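Local coordinates for protein cyclase (Streptomyces sp. R1128, PDB 3TFZ) that probably folds and closes the first ring of a nascent polyketide chain as the aromatase/cyclase of the R1128 pathway, at residues A[11-17]-A[101-107]; A[24-30]-A[68-72]; A[76-81]-A[92-98]; A[108-112]-A[146-150]. All coordinates share one frame; numbering follows the deposited sequence.

Contact 1. Residues A[11-17]-A[101-107]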
loop_
_atom_site.group_PDB
_atom_site.type_symbol
_atom_site.label_atom_id
_atom_site.label_comp_id
_atom_site.label_asym_id
_atom_site.label_seq_id
_atom_site.Cartn_x
_atom_site.Cartn_y
_atom_site.Cartn_z
ATOM N N VAL A 11 2.042 -2.017 -4.133
ATOM C CA VAL A 11 1.560 -2.589 -5.420
ATOM C C VAL A 11 2.128 -4.025 -5.489
ATOM O O VAL A 11 3.147 -4.326 -4.816
ATOM C CB VAL A 11 2.099 -1.604 -6.473
ATOM C CG1 VAL A 11 3.539 -1.850 -7.120
ATOM C CG2 VAL A 11 1.050 -0.597 -7.037
ATOM N N THR A 12 1.414 -4.922 -6.201
ATOM C CA THR A 12 1.745 -6.316 -6.410
ATOM C C THR A 12 2.323 -6.316 -7.782
ATOM O O THR A 12 1.635 -5.900 -8.706
ATOM C CB THR A 12 0.465 -7.199 -6.344
ATOM O OG1 THR A 12 -0.020 -7.210 -5.017
ATOM C CG2 THR A 12 0.780 -8.633 -6.612
ATOM N N VAL A 13 3.575 -6.762 -7.949
ATOM C CA VAL A 13 4.272 -6.774 -9.276
ATOM C C VAL A 13 4.234 -8.179 -9.898
ATOM O O VAL A 13 4.581 -9.188 -9.237
ATOM C CB VAL A 13 5.701 -6.278 -9.163
ATOM C CG1 VAL A 13 6.434 -6.123 -10.609
ATOM C CG2 VAL A 13 5.713 -4.880 -8.432
ATOM N N ALA A 14 3.739 -8.298 -11.142
ATOM C CA ALA A 14 3.682 -9.643 -11.715
ATOM C C ALA A 14 5.103 -9.950 -12.264
ATOM O O ALA A 14 5.269 -10.025 -13.462
ATOM C CB ALA A 14 2.595 -9.734 -12.839
ATOM N N ALA A 15 6.129 -10.025 -11.398
ATOM C CA ALA A 15 7.534 -10.404 -11.772
ATOM C C ALA A 15 8.167 -11.021 -10.543
ATOM O O ALA A 15 7.781 -10.659 -9.404
ATOM C CB ALA A 15 8.380 -9.161 -12.209
ATOM N N PRO A 16 9.224 -11.887 -10.720
ATOM C CA PRO A 16 9.932 -12.433 -9.495
ATOM C C PRO A 16 10.706 -11.348 -8.691
ATOM O O PRO A 16 11.128 -10.342 -9.253
ATOM C CB PRO A 16 10.921 -13.485 -10.096
ATOM C CG PRO A 16 10.364 -13.769 -11.648
ATOM C CD PRO A 16 9.879 -12.333 -11.974
ATOM N N ALA A 17 10.970 -11.591 -7.417
ATOM C CA ALA A 17 11.441 -10.554 -6.483
ATOM C C ALA A 17 12.835 -10.142 -6.845
ATOM O O ALA A 17 13.164 -9.007 -6.721
ATOM C CB ALA A 17 11.307 -11.051 -5.026
ATOM N N LEU A 101 5.974 -13.024 -2.953
ATOM C CA LEU A 101 4.600 -13.414 -2.749
ATOM C C LEU A 101 4.492 -14.854 -3.285
ATOM O O LEU A 101 4.091 -15.794 -2.570
ATOM C CB LEU A 101 3.676 -12.421 -3.478
ATOM C CG LEU A 101 2.144 -12.657 -3.438
ATOM C CD1 LEU A 101 1.533 -12.835 -2.017
ATOM C CD2 LEU A 101 1.484 -11.515 -4.109
ATOM N N ASP A 102 4.894 -15.073 -4.530
ATOM C CA ASP A 102 5.245 -16.403 -4.905
ATOM C C ASP A 102 6.403 -16.343 -5.907
ATOM O O ASP A 102 7.032 -15.293 -6.064
ATOM C CB ASP A 102 3.985 -17.148 -5.383
ATOM C CG ASP A 102 3.379 -16.537 -6.646
ATOM O OD1 ASP A 102 2.134 -16.443 -6.815
ATOM O OD2 ASP A 102 4.186 -16.121 -7.480
ATOM N N ALA A 103 6.624 -17.420 -6.635
ATOM C CA ALA A 103 7.691 -17.524 -7.662
ATOM C C ALA A 103 7.565 -16.465 -8.777
ATOM O O ALA A 103 8.549 -15.984 -9.356
ATOM C CB ALA A 103 7.772 -18.952 -8.247
ATOM N N GLU A 104 6.365 -16.006 -9.005
ATOM C CA GLU A 104 6.154 -15.086 -10.069
ATOM C C GLU A 104 5.728 -13.774 -9.642
ATOM O O GLU A 104 5.528 -12.992 -10.522
ATOM C CB GLU A 104 5.015 -15.588 -10.958
ATOM C CG GLU A 104 5.408 -16.839 -11.747
ATOM C CD GLU A 104 4.196 -17.483 -12.365
ATOM O OE1 GLU A 104 4.304 -18.632 -12.862
ATOM O OE2 GLU A 104 3.130 -16.828 -12.336
ATOM N N ARG A 105 5.388 -13.563 -8.369
ATOM C CA ARG A 105 4.824 -12.283 -7.946
ATOM C C ARG A 105 5.549 -11.725 -6.773
ATOM O O ARG A 105 6.147 -12.482 -6.012
ATOM C CB ARG A 105 3.334 -12.350 -7.659
ATOM C CG ARG A 105 2.548 -12.872 -8.845
ATOM C CD ARG A 105 1.082 -12.989 -8.431
ATOM N NE ARG A 105 0.875 -14.038 -7.441
ATOM C CZ ARG A 105 -0.152 -14.037 -6.597
ATOM N NH1 ARG A 105 -1.002 -13.010 -6.605
ATOM N NH2 ARG A 105 -0.276 -15.018 -5.704
ATOM N N THR A 106 5.548 -10.388 -6.657
ATOM C CA THR A 106 6.341 -9.732 -5.636
ATOM C C THR A 106 5.401 -8.694 -5.050
ATOM O O THR A 106 4.753 -7.973 -5.758
ATOM C CB THR A 106 7.557 -9.030 -6.318
ATOM O OG1 THR A 106 8.382 -9.978 -6.913
ATOM C CG2 THR A 106 8.457 -8.227 -5.413
ATOM N N GLN A 107 5.373 -8.555 -3.738
ATOM C CA GLN A 107 4.738 -7.393 -3.122
ATOM C C GLN A 107 5.807 -6.257 -3.033
ATOM O O GLN A 107 6.895 -6.449 -2.467
ATOM C CB GLN A 107 4.270 -7.766 -1.712
ATOM C CG GLN A 107 3.291 -6.768 -1.017
ATOM C CD GLN A 107 1.934 -6.841 -1.617
ATOM O OE1 GLN A 107 1.282 -7.885 -1.648
ATOM N NE2 GLN A 107 1.476 -5.718 -2.125
HETATM O O HOH W 1 8.917 -13.190 -6.121
#
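The CD2 methyl of L101 has T12 CG2 on one side, 3.9 Å away, and on another the R105 guanidinium, over the centre of one of its faces. At the edge of that group, in its plane, lies the D102 carboxylate: R105 comes side-on and directs both NE (2.8 Å) and NH2 (3.0 Å) to D102 OD1, from above the carboxylate plane. D102 OD2 takes the E104 N-H at 2.7 Å, an Asx turn, and L101 and D102 together face R105 in a classic beta bulge. Beyond the turn the strands pair antiparallel; V13 N gives T106 O a nearly straight bond of 2.8 Å, and T106 N answers to V13 O at 3.0 Å. With OG1 opposite its carbonyl carbon (chi1 -64°), T106 donates to A15 O at 2.7 Å and so holds the chain where it leaves the strand for helix 17-25. T12 and Q107, a non-hydrogen-bonded pair, turn their polar ends to R97 and E8 of the second subunit. On the other side of the sheet V13 packs against V20 of helix 17-25 and A157 of helix 131-164, while T106 touches V20 and, in strand 89-100, A98.

Contact 2. Residues A[24-30]-A[68-72]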
loop_
_atom_site.group_PDB
_atom_site.type_symbol
_atom_site.label_atom_id
_atom_site.label_comp_id
_atom_site.label_asym_id
_atom_site.label_seq_id
_atom_site.Cartn_x
_atom_site.Cartn_y
_atom_site.Cartn_z
ATOM N N LEU A 24 15.127 -1.886 -8.956
ATOM C CA LEU A 24 15.345 -0.976 -7.887
ATOM C C LEU A 24 16.799 -0.587 -7.744
ATOM O O LEU A 24 17.028 0.599 -7.577
ATOM C CB LEU A 24 14.826 -1.541 -6.497
ATOM C CG LEU A 24 13.318 -1.806 -6.340
ATOM C CD1 LEU A 24 13.070 -2.531 -5.085
ATOM C CD2 LEU A 24 12.590 -0.502 -6.395
ATOM N N ALA A 25 17.738 -1.579 -7.706
ATOM C CA ALA A 25 19.177 -1.358 -7.515
ATOM C C ALA A 25 19.859 -0.468 -8.590
ATOM O O ALA A 25 20.928 0.178 -8.292
ATOM C CB ALA A 25 20.003 -2.664 -7.335
ATOM N N ASP A 26 19.349 -0.467 -9.826
ATOM C CA ASP A 26 20.106 0.225 -10.909
ATOM C C ASP A 26 19.644 1.691 -11.022
ATOM O O ASP A 26 18.868 2.030 -11.944
ATOM C CB ASP A 26 19.874 -0.604 -12.187
ATOM C CG ASP A 26 20.611 -0.064 -13.458
ATOM O OD1 ASP A 26 21.571 0.740 -13.338
ATOM O OD2 ASP A 26 20.147 -0.447 -14.597
ATOM N N VAL A 27 20.055 2.552 -10.057
ATOM C CA VAL A 27 19.684 3.951 -10.152
ATOM C C VAL A 27 20.081 4.652 -11.503
ATOM O O VAL A 27 19.453 5.642 -11.859
ATOM C CB VAL A 27 20.294 4.862 -9.117
ATOM C CG1 VAL A 27 19.348 5.382 -8.097
ATOM C CG2 VAL A 27 21.668 4.489 -8.708
ATOM N N LEU A 28 21.166 4.245 -12.167
ATOM C CA LEU A 28 21.464 4.771 -13.513
ATOM C C LEU A 28 20.250 4.633 -14.484
ATOM O O LEU A 28 20.114 5.432 -15.375
ATOM C CB LEU A 28 22.657 4.068 -14.125
ATOM C CG LEU A 28 24.142 4.504 -14.217
ATOM C CD1 LEU A 28 24.478 5.833 -13.577
ATOM C CD2 LEU A 28 25.162 3.365 -13.894
ATOM N N GLY A 29 19.415 3.596 -14.342
ATOM C CA GLY A 29 18.173 3.496 -15.101
ATOM C C GLY A 29 17.015 4.404 -14.653
ATOM O O GLY A 29 16.071 4.387 -15.272
ATOM N N TYR A 30 17.070 5.106 -13.531
ATOM C CA TYR A 30 15.884 5.833 -12.972
ATOM C C TYR A 30 15.320 6.978 -13.865
ATOM O O TYR A 30 14.132 7.203 -13.820
ATOM C CB TYR A 30 16.153 6.395 -11.568
ATOM C CG TYR A 30 15.994 5.368 -10.387
ATOM C CD1 TYR A 30 15.781 5.812 -9.044
ATOM C CD2 TYR A 30 16.116 3.962 -10.603
ATOM C CE1 TYR A 30 15.699 4.848 -7.979
ATOM C CE2 TYR A 30 16.049 3.035 -9.521
ATOM C CZ TYR A 30 15.844 3.487 -8.228
ATOM O OH TYR A 30 15.722 2.586 -7.163
ATOM N N ARG A 68 21.199 9.368 0.101
ATOM C CA ARG A 68 22.033 8.218 0.428
ATOM C C ARG A 68 21.139 7.006 0.428
ATOM O O ARG A 68 20.167 6.942 1.196
ATOM C CB ARG A 68 22.769 8.374 1.721
ATOM C CG ARG A 68 23.681 7.135 1.993
ATOM C CD ARG A 68 24.349 7.154 3.407
ATOM N NE ARG A 68 25.599 7.906 3.247
ATOM C CZ ARG A 68 26.762 7.325 2.918
ATOM N NH1 ARG A 68 26.821 5.978 2.807
ATOM N NH2 ARG A 68 27.868 8.069 2.747
ATOM N N ARG A 69 21.411 6.092 -0.521
ATOM C CA ARG A 69 20.712 4.752 -0.607
ATOM C C ARG A 69 21.578 3.654 -0.052
ATOM O O ARG A 69 22.716 3.476 -0.529
ATOM C CB ARG A 69 20.321 4.388 -2.045
ATOM C CG ARG A 69 19.349 5.484 -2.675
ATOM C CD ARG A 69 19.489 5.577 -4.207
ATOM N NE ARG A 69 19.689 4.287 -4.986
ATOM C CZ ARG A 69 18.706 3.491 -5.421
ATOM N NH1 ARG A 69 17.426 3.805 -5.174
ATOM N NH2 ARG A 69 19.004 2.384 -6.114
ATOM N N ASP A 70 21.072 2.950 0.961
ATOM C CA ASP A 70 21.785 1.834 1.534
ATOM C C ASP A 70 21.120 0.623 0.978
ATOM O O ASP A 70 19.970 0.399 1.278
ATOM C CB ASP A 70 21.728 1.874 3.059
ATOM C CG ASP A 70 22.627 3.064 3.657
ATOM O OD1 ASP A 70 23.832 3.204 3.220
ATOM O OD2 ASP A 70 22.148 3.885 4.533
ATOM N N LEU A 71 21.802 -0.144 0.136
ATOM C CA LEU A 71 21.161 -1.225 -0.583
ATOM C C LEU A 71 21.454 -2.581 0.095
ATOM O O LEU A 71 22.592 -2.862 0.424
ATOM C CB LEU A 71 21.642 -1.267 -2.064
ATOM C CG LEU A 71 21.214 -0.148 -3.095
ATOM C CD1 LEU A 71 22.141 1.055 -3.021
ATOM C CD2 LEU A 71 21.251 -0.755 -4.497
ATOM N N ASP A 72 20.428 -3.408 0.293
ATOM C CA ASP A 72 20.578 -4.661 1.047
ATOM C C ASP A 72 19.818 -5.730 0.280
ATOM O O ASP A 72 18.607 -5.956 0.509
ATOM C CB ASP A 72 19.946 -4.459 2.437
ATOM C CG ASP A 72 20.208 -5.608 3.381
ATOM O OD1 ASP A 72 20.186 -5.376 4.595
ATOM O OD2 ASP A 72 20.434 -6.726 2.939
#
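A25 and L71 bring the backbones nearest, with their CA atoms 7.2 Å apart where the end of helix 17-25 and the turn after it pass strand 68-72, and no backbone-to-backbone hydrogen bond joins the two. Side chains bridge the distance. A25 CB rests on L71 CD2 at 3.6 Å, but most of the contact belongs to R69, whose chain bends at chi3 (38°) and carries its guanidinium to L24 O and Y30 OH. R69 NH2 gives L24 O a fairly straight bond of 3.0 Å that lies in the guanidinium plane. R69 NH1 donates to Y30 OH at 2.9 Å, the hydroxyl standing somewhat out of that plane. The Y30 ring and the guanidinium come from opposite directions, their planes almost perpendicular at 83°. V27 CG1 presses over the centre of one guanidinium face, 3.3 Å from R69 CZ, and the same methyl covers the rim of one face of the Y30 ring, so that it fills the angle between the two planes. L24 O also receives the Y30 hydroxyl, in a bond too short to be taken literally. Q50 of the neighbouring strand completes the grip on R69 by accepting from NE, and its amide nitrogen binds A25 O. Next to Y30 stands F34, a residue of the potassium site. The R69 side chain also comes within about 4 Å of a bound CXS molecule, probably from the crystallisation liquor, consistent with a pocket wall. Short helices that follow the first strand and close over one end of the curved sheet are characteristic of the helix-grip fold of the Bet v 1-like superfamily.

Contact 3. Residues A[76-81]-A[92-98]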
loop_
_atom_site.group_PDB
_atom_site.type_symbol
_atom_site.label_atom_id
_atom_site.label_comp_id
_atom_site.label_asym_id
_atom_site.label_seq_id
_atom_site.Cartn_x
_atom_site.Cartn_y
_atom_site.Cartn_z
ATOM N N ARG A 76 16.278 -7.588 0.710
ATOM C CA ARG A 76 15.498 -6.903 -0.369
ATOM C C ARG A 76 14.865 -5.560 0.074
ATOM O O ARG A 76 13.630 -5.342 -0.078
ATOM C CB ARG A 76 14.428 -7.750 -1.044
ATOM C CG ARG A 76 14.737 -9.189 -1.307
ATOM C CD ARG A 76 13.401 -9.918 -1.715
ATOM N NE ARG A 76 13.615 -11.317 -1.980
ATOM C CZ ARG A 76 14.273 -11.780 -3.029
ATOM N NH1 ARG A 76 14.799 -10.945 -3.877
ATOM N NH2 ARG A 76 14.382 -13.075 -3.231
ATOM N N VAL A 77 15.735 -4.674 0.529
ATOM C CA VAL A 77 15.356 -3.438 1.098
ATOM C C VAL A 77 16.400 -2.356 0.626
ATOM O O VAL A 77 17.623 -2.628 0.611
ATOM C CB VAL A 77 15.427 -3.548 2.670
ATOM C CG1 VAL A 77 15.487 -2.125 3.295
ATOM C CG2 VAL A 77 14.211 -4.310 3.219
ATOM N N ILE A 78 15.916 -1.183 0.195
ATOM C CA ILE A 78 16.785 -0.044 -0.003
ATOM C C ILE A 78 16.315 1.010 0.942
ATOM O O ILE A 78 15.188 1.458 0.785
ATOM C CB ILE A 78 16.803 0.480 -1.447
ATOM C CG1 ILE A 78 17.210 -0.633 -2.472
ATOM C CG2 ILE A 78 17.711 1.781 -1.518
ATOM C CD1 ILE A 78 16.998 -0.253 -3.927
ATOM N N ALA A 79 17.111 1.306 1.987
ATOM C CA ALA A 79 16.905 2.446 2.913
ATOM C C ALA A 79 17.464 3.728 2.226
ATOM O O ALA A 79 18.579 3.744 1.695
ATOM C CB ALA A 79 17.656 2.220 4.270
ATOM N N TYR A 80 16.650 4.782 2.179
ATOM C CA TYR A 80 17.087 6.059 1.605
ATOM C C TYR A 80 16.996 7.147 2.680
ATOM O O TYR A 80 16.151 7.070 3.534
ATOM C CB TYR A 80 16.363 6.396 0.240
ATOM C CG TYR A 80 14.918 6.779 0.417
ATOM C CD1 TYR A 80 14.572 8.098 0.662
ATOM C CD2 TYR A 80 13.860 5.795 0.328
ATOM C CE1 TYR A 80 13.241 8.458 0.885
ATOM C CE2 TYR A 80 12.618 6.128 0.573
ATOM C CZ TYR A 80 12.292 7.464 0.842
ATOM O OH TYR A 80 11.002 7.788 1.025
ATOM N N ARG A 81 17.901 8.143 2.651
ATOM C CA ARG A 81 17.812 9.372 3.491
ATOM C C ARG A 81 18.299 10.478 2.534
ATOM O O ARG A 81 19.317 10.329 1.865
ATOM C CB ARG A 81 18.687 9.278 4.770
ATOM C CG ARG A 81 18.557 10.394 5.857
ATOM C CD ARG A 81 19.692 10.522 6.978
ATOM N NE ARG A 81 19.291 11.140 8.307
ATOM C CZ ARG A 81 18.896 12.436 8.587
ATOM N NH1 ARG A 81 18.780 13.409 7.649
ATOM N NH2 ARG A 81 18.582 12.793 9.859
ATOM N N MET A 92 13.443 13.774 5.003
ATOM C CA MET A 92 12.854 12.830 4.057
ATOM C C MET A 92 13.654 11.519 3.973
ATOM O O MET A 92 14.781 11.507 3.420
ATOM C CB MET A 92 12.728 13.423 2.631
ATOM C CG MET A 92 12.035 12.449 1.618
ATOM S SD MET A 92 10.288 12.322 1.883
ATOM C CE MET A 92 9.764 14.045 1.610
ATOM N N SER A 93 13.045 10.427 4.485
ATOM C CA SER A 93 13.652 9.132 4.531
ATOM C C SER A 93 12.587 8.045 4.412
ATOM O O SER A 93 11.333 8.375 4.301
ATOM C CB SER A 93 14.660 9.064 5.710
ATOM O OG SER A 93 14.030 8.690 6.900
ATOM N N GLY A 94 13.029 6.781 4.249
ATOM C CA GLY A 94 12.119 5.675 4.034
ATOM C C GLY A 94 12.828 4.413 3.559
ATOM O O GLY A 94 14.063 4.283 3.631
ATOM N N GLU A 95 12.035 3.465 3.044
ATOM C CA GLU A 95 12.512 2.222 2.506
ATOM C C GLU A 95 11.743 1.808 1.291
ATOM O O GLU A 95 10.553 2.001 1.254
ATOM C CB GLU A 95 12.381 1.079 3.596
ATOM C CG GLU A 95 13.338 1.276 4.612
ATOM C CD GLU A 95 13.401 0.136 5.666
ATOM O OE1 GLU A 95 12.531 -0.814 5.669
ATOM O OE2 GLU A 95 14.316 0.235 6.536
ATOM N N TRP A 96 12.423 1.149 0.348
ATOM C CA TRP A 96 11.766 0.221 -0.594
ATOM C C TRP A 96 11.911 -1.157 0.001
ATOM O O TRP A 96 12.989 -1.457 0.448
ATOM C CB TRP A 96 12.518 0.140 -1.918
ATOM C CG TRP A 96 12.452 1.345 -2.751
ATOM C CD1 TRP A 96 13.391 2.304 -2.816
ATOM C CD2 TRP A 96 11.404 1.735 -3.728
ATOM N NE1 TRP A 96 13.012 3.273 -3.714
ATOM C CE2 TRP A 96 11.845 2.921 -4.341
ATOM C CE3 TRP A 96 10.195 1.149 -4.170
ATOM C CZ2 TRP A 96 11.108 3.597 -5.378
ATOM C CZ3 TRP A 96 9.435 1.820 -5.246
ATOM C CH2 TRP A 96 9.914 3.024 -5.810
ATOM N N ARG A 97 10.841 -1.979 -0.051
ATOM C CA ARG A 97 10.837 -3.342 0.393
ATOM C C ARG A 97 10.066 -4.193 -0.651
ATOM O O ARG A 97 8.920 -3.934 -0.913
ATOM C CB ARG A 97 10.101 -3.462 1.718
ATOM C CG ARG A 97 10.570 -2.471 2.875
ATOM C CD ARG A 97 9.428 -2.326 3.920
ATOM N NE ARG A 97 9.850 -1.482 5.035
ATOM C CZ ARG A 97 9.109 -1.140 6.078
ATOM N NH1 ARG A 97 7.872 -1.579 6.195
ATOM N NH2 ARG A 97 9.621 -0.374 7.036
ATOM N N ALA A 98 10.691 -5.278 -1.148
ATOM C CA ALA A 98 10.179 -6.204 -2.113
ATOM C C ALA A 98 9.992 -7.545 -1.406
ATOM O O ALA A 98 10.943 -8.076 -0.982
ATOM C CB ALA A 98 11.199 -6.377 -3.226
#
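I78 O is held by W96 N, 2.8 Å away, and also by the CA-H of E95, its CA at 3.3 Å. I78 N returns to W96 O at 3.0 Å. The same antiparallel pattern recurs at Y80 and G94, and at the end away from the turn A98 N donates to R76 O. Y80 has CG placed between its backbone N and carbonyl carbon (chi1 72°), which lays the ring across the neighbouring strand: G94, lacking a side chain, lets one ring face lie on its backbone, with N 3.5 Å above the ring plane toward the rim, while M92 CG meets the ring edge. The Y80 hydroxyl is hydrogen-bonded to T111 O, on the strand beyond. I78 CB touches CD1 of the W96 indole at 4.1 Å, on the same side of the sheet. On the other side V77 and R97 run side by side, and R97 NE binds E95 OE1 at 2.8 Å on the anti side of the carboxylate; R97 also faces the second subunit. The two faces thus differ in chemistry: E95 and R97 bring a salt bridge to the dimer side, whereas the concave side presents Y80 and W96, consistent with the lining of the interior pocket in which a polyketide would probably bind, and CXS binds near Y80.

Contact 4. Residues A[108-112]-A[146-150]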
loop_
_atom_site.group_PDB
_atom_site.type_symbol
_atom_site.label_atom_id
_atom_site.label_comp_id
_atom_site.label_asym_id
_atom_site.label_seq_id
_atom_site.Cartn_x
_atom_site.Cartn_y
_atom_site.Cartn_z
ATOM N N LEU A 108 5.462 -5.082 -3.547
ATOM C CA LEU A 108 6.389 -3.947 -3.592
ATOM C C LEU A 108 5.880 -2.807 -2.641
ATOM O O LEU A 108 4.772 -2.308 -2.769
ATOM C CB LEU A 108 6.613 -3.422 -5.067
ATOM C CG LEU A 108 7.636 -2.263 -5.146
ATOM C CD1 LEU A 108 9.105 -2.683 -4.690
ATOM C CD2 LEU A 108 7.731 -1.732 -6.556
ATOM N N VAL A 109 6.729 -2.426 -1.702
ATOM C CA VAL A 109 6.455 -1.404 -0.754
ATOM C C VAL A 109 7.470 -0.224 -0.762
ATOM O O VAL A 109 8.683 -0.404 -0.832
ATOM C CB VAL A 109 6.372 -2.007 0.684
ATOM C CG1 VAL A 109 5.979 -0.899 1.745
ATOM C CG2 VAL A 109 5.331 -3.134 0.707
ATOM N N LEU A 110 6.897 0.981 -0.619
ATOM C CA LEU A 110 7.629 2.240 -0.549
ATOM C C LEU A 110 7.034 3.023 0.691
ATOM O O LEU A 110 5.841 3.236 0.734
ATOM C CB LEU A 110 7.488 3.032 -1.845
ATOM C CG LEU A 110 8.164 4.400 -1.839
ATOM C CD1 LEU A 110 9.632 4.288 -1.497
ATOM C CD2 LEU A 110 8.015 5.062 -3.199
ATOM N N THR A 111 7.927 3.370 1.665
ATOM C CA THR A 111 7.617 4.173 2.857
ATOM C C THR A 111 8.272 5.537 2.730
ATOM O O THR A 111 9.229 5.760 1.957
ATOM C CB THR A 111 7.995 3.535 4.256
ATOM O OG1 THR A 111 9.372 3.587 4.412
ATOM C CG2 THR A 111 7.600 2.045 4.420
ATOM N N HIS A 112 7.665 6.483 3.465
ATOM C CA HIS A 112 8.193 7.856 3.558
ATOM C C HIS A 112 8.092 8.327 4.951
ATOM O O HIS A 112 7.006 8.276 5.487
ATOM C CB HIS A 112 7.410 8.844 2.698
ATOM C CG HIS A 112 7.633 8.654 1.241
ATOM N ND1 HIS A 112 6.893 7.771 0.481
ATOM C CD2 HIS A 112 8.459 9.281 0.373
ATOM C CE1 HIS A 112 7.290 7.814 -0.777
ATOM N NE2 HIS A 112 8.213 8.753 -0.881
ATOM N N SER A 146 4.865 8.970 -4.833
ATOM C CA SER A 146 4.914 7.679 -4.267
ATOM C C SER A 146 4.170 6.653 -5.183
ATOM O O SER A 146 4.727 5.620 -5.589
ATOM C CB SER A 146 4.288 7.785 -2.854
ATOM O OG SER A 146 4.088 6.515 -2.325
ATOM N N VAL A 147 2.905 6.970 -5.513
ATOM C CA VAL A 147 2.065 6.252 -6.492
ATOM C C VAL A 147 2.768 6.122 -7.892
ATOM O O VAL A 147 2.818 5.045 -8.394
ATOM C CB VAL A 147 0.603 6.870 -6.547
ATOM C CG1 VAL A 147 -0.220 6.238 -7.665
ATOM C CG2 VAL A 147 -0.094 6.620 -5.170
ATOM N N ALA A 148 3.360 7.194 -8.431
ATOM C CA ALA A 148 4.013 7.247 -9.716
ATOM C C ALA A 148 5.274 6.387 -9.720
ATOM O O ALA A 148 5.489 5.633 -10.674
ATOM C CB ALA A 148 4.357 8.739 -10.119
ATOM N N ASP A 149 6.000 6.385 -8.596
ATOM C CA ASP A 149 7.241 5.624 -8.450
ATOM C C ASP A 149 6.998 4.118 -8.401
ATOM O O ASP A 149 7.686 3.317 -9.037
ATOM C CB ASP A 149 8.001 6.101 -7.148
ATOM C CG ASP A 149 8.802 7.446 -7.322
ATOM O OD1 ASP A 149 8.848 8.041 -8.455
ATOM O OD2 ASP A 149 9.395 7.910 -6.287
ATOM N N LEU A 150 6.112 3.717 -7.493
ATOM C CA LEU A 150 5.623 2.324 -7.410
ATOM C C LEU A 150 5.210 1.785 -8.770
ATOM O O LEU A 150 5.622 0.712 -9.077
ATOM C CB LEU A 150 4.466 2.213 -6.393
ATOM C CG LEU A 150 4.831 2.138 -4.896
ATOM C CD1 LEU A 150 3.605 2.279 -3.977
ATOM C CD2 LEU A 150 5.602 0.822 -4.485
HETATM O O HOH W 2 4.980 5.975 0.550
#
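L150 meets the strand chiefly with one methyl: its CD2 lies between two leucines, 3.8 Å from L108 CG and 3.9 Å from L110 CB. The side chains of L108 and L150 slide past each other in opposite directions, L108 reaching out from the strand and L150 in from the helix. L110, with CG anti to its backbone N (chi1 177°), points CD2 at the near side of the helix, 4.1 Å from D149 CB, the two side chains crossing at a slant. Helix and strand run roughly antiparallel (151°), their axes 9.3 Å apart; this is the long C-terminal helix held in the curve of an antiparallel sheet that gives the helix-grip fold its name. Further along the strand, H112 CE1 approaches S146 CB at 3.7 Å. A water lies in the plane of the imidazole at its edge, 2.6 Å from H112 ND1; it donates to L110 O at 2.9 Å and is shared with S146 OG at 3.1 Å, so it helps fix the rotation of the ring. V109, on the other face of the strand, packs on Q107 of the second subunit. Y80 and M92 border H112 on the sheet, and its NE2 is hydrogen-bonded to the amine of the bound CXS molecule.

How the contacts relate
From the N terminus, strand 5-13 opens the widest loop, which contact 1 closes by pairing residues 11-17 with 101-107 at one edge of the sheet. Contacts 2 and 3 are nested inside it, one after the other: 24-30 with 68-72 fastens the end of helix 17-25 to strand 61-72, and 76-81 with 92-98 then closes a hairpin on the next two strands. Contact 4 starts directly after contact 1 ends, on the same strand 105-116, and its loop brings back helix 131-164. No loops cross. L24 touches I78, W96 and L108 and so joins the short helix to three strands of the sheet; W96 and L108 in turn meet L150 of the long helix.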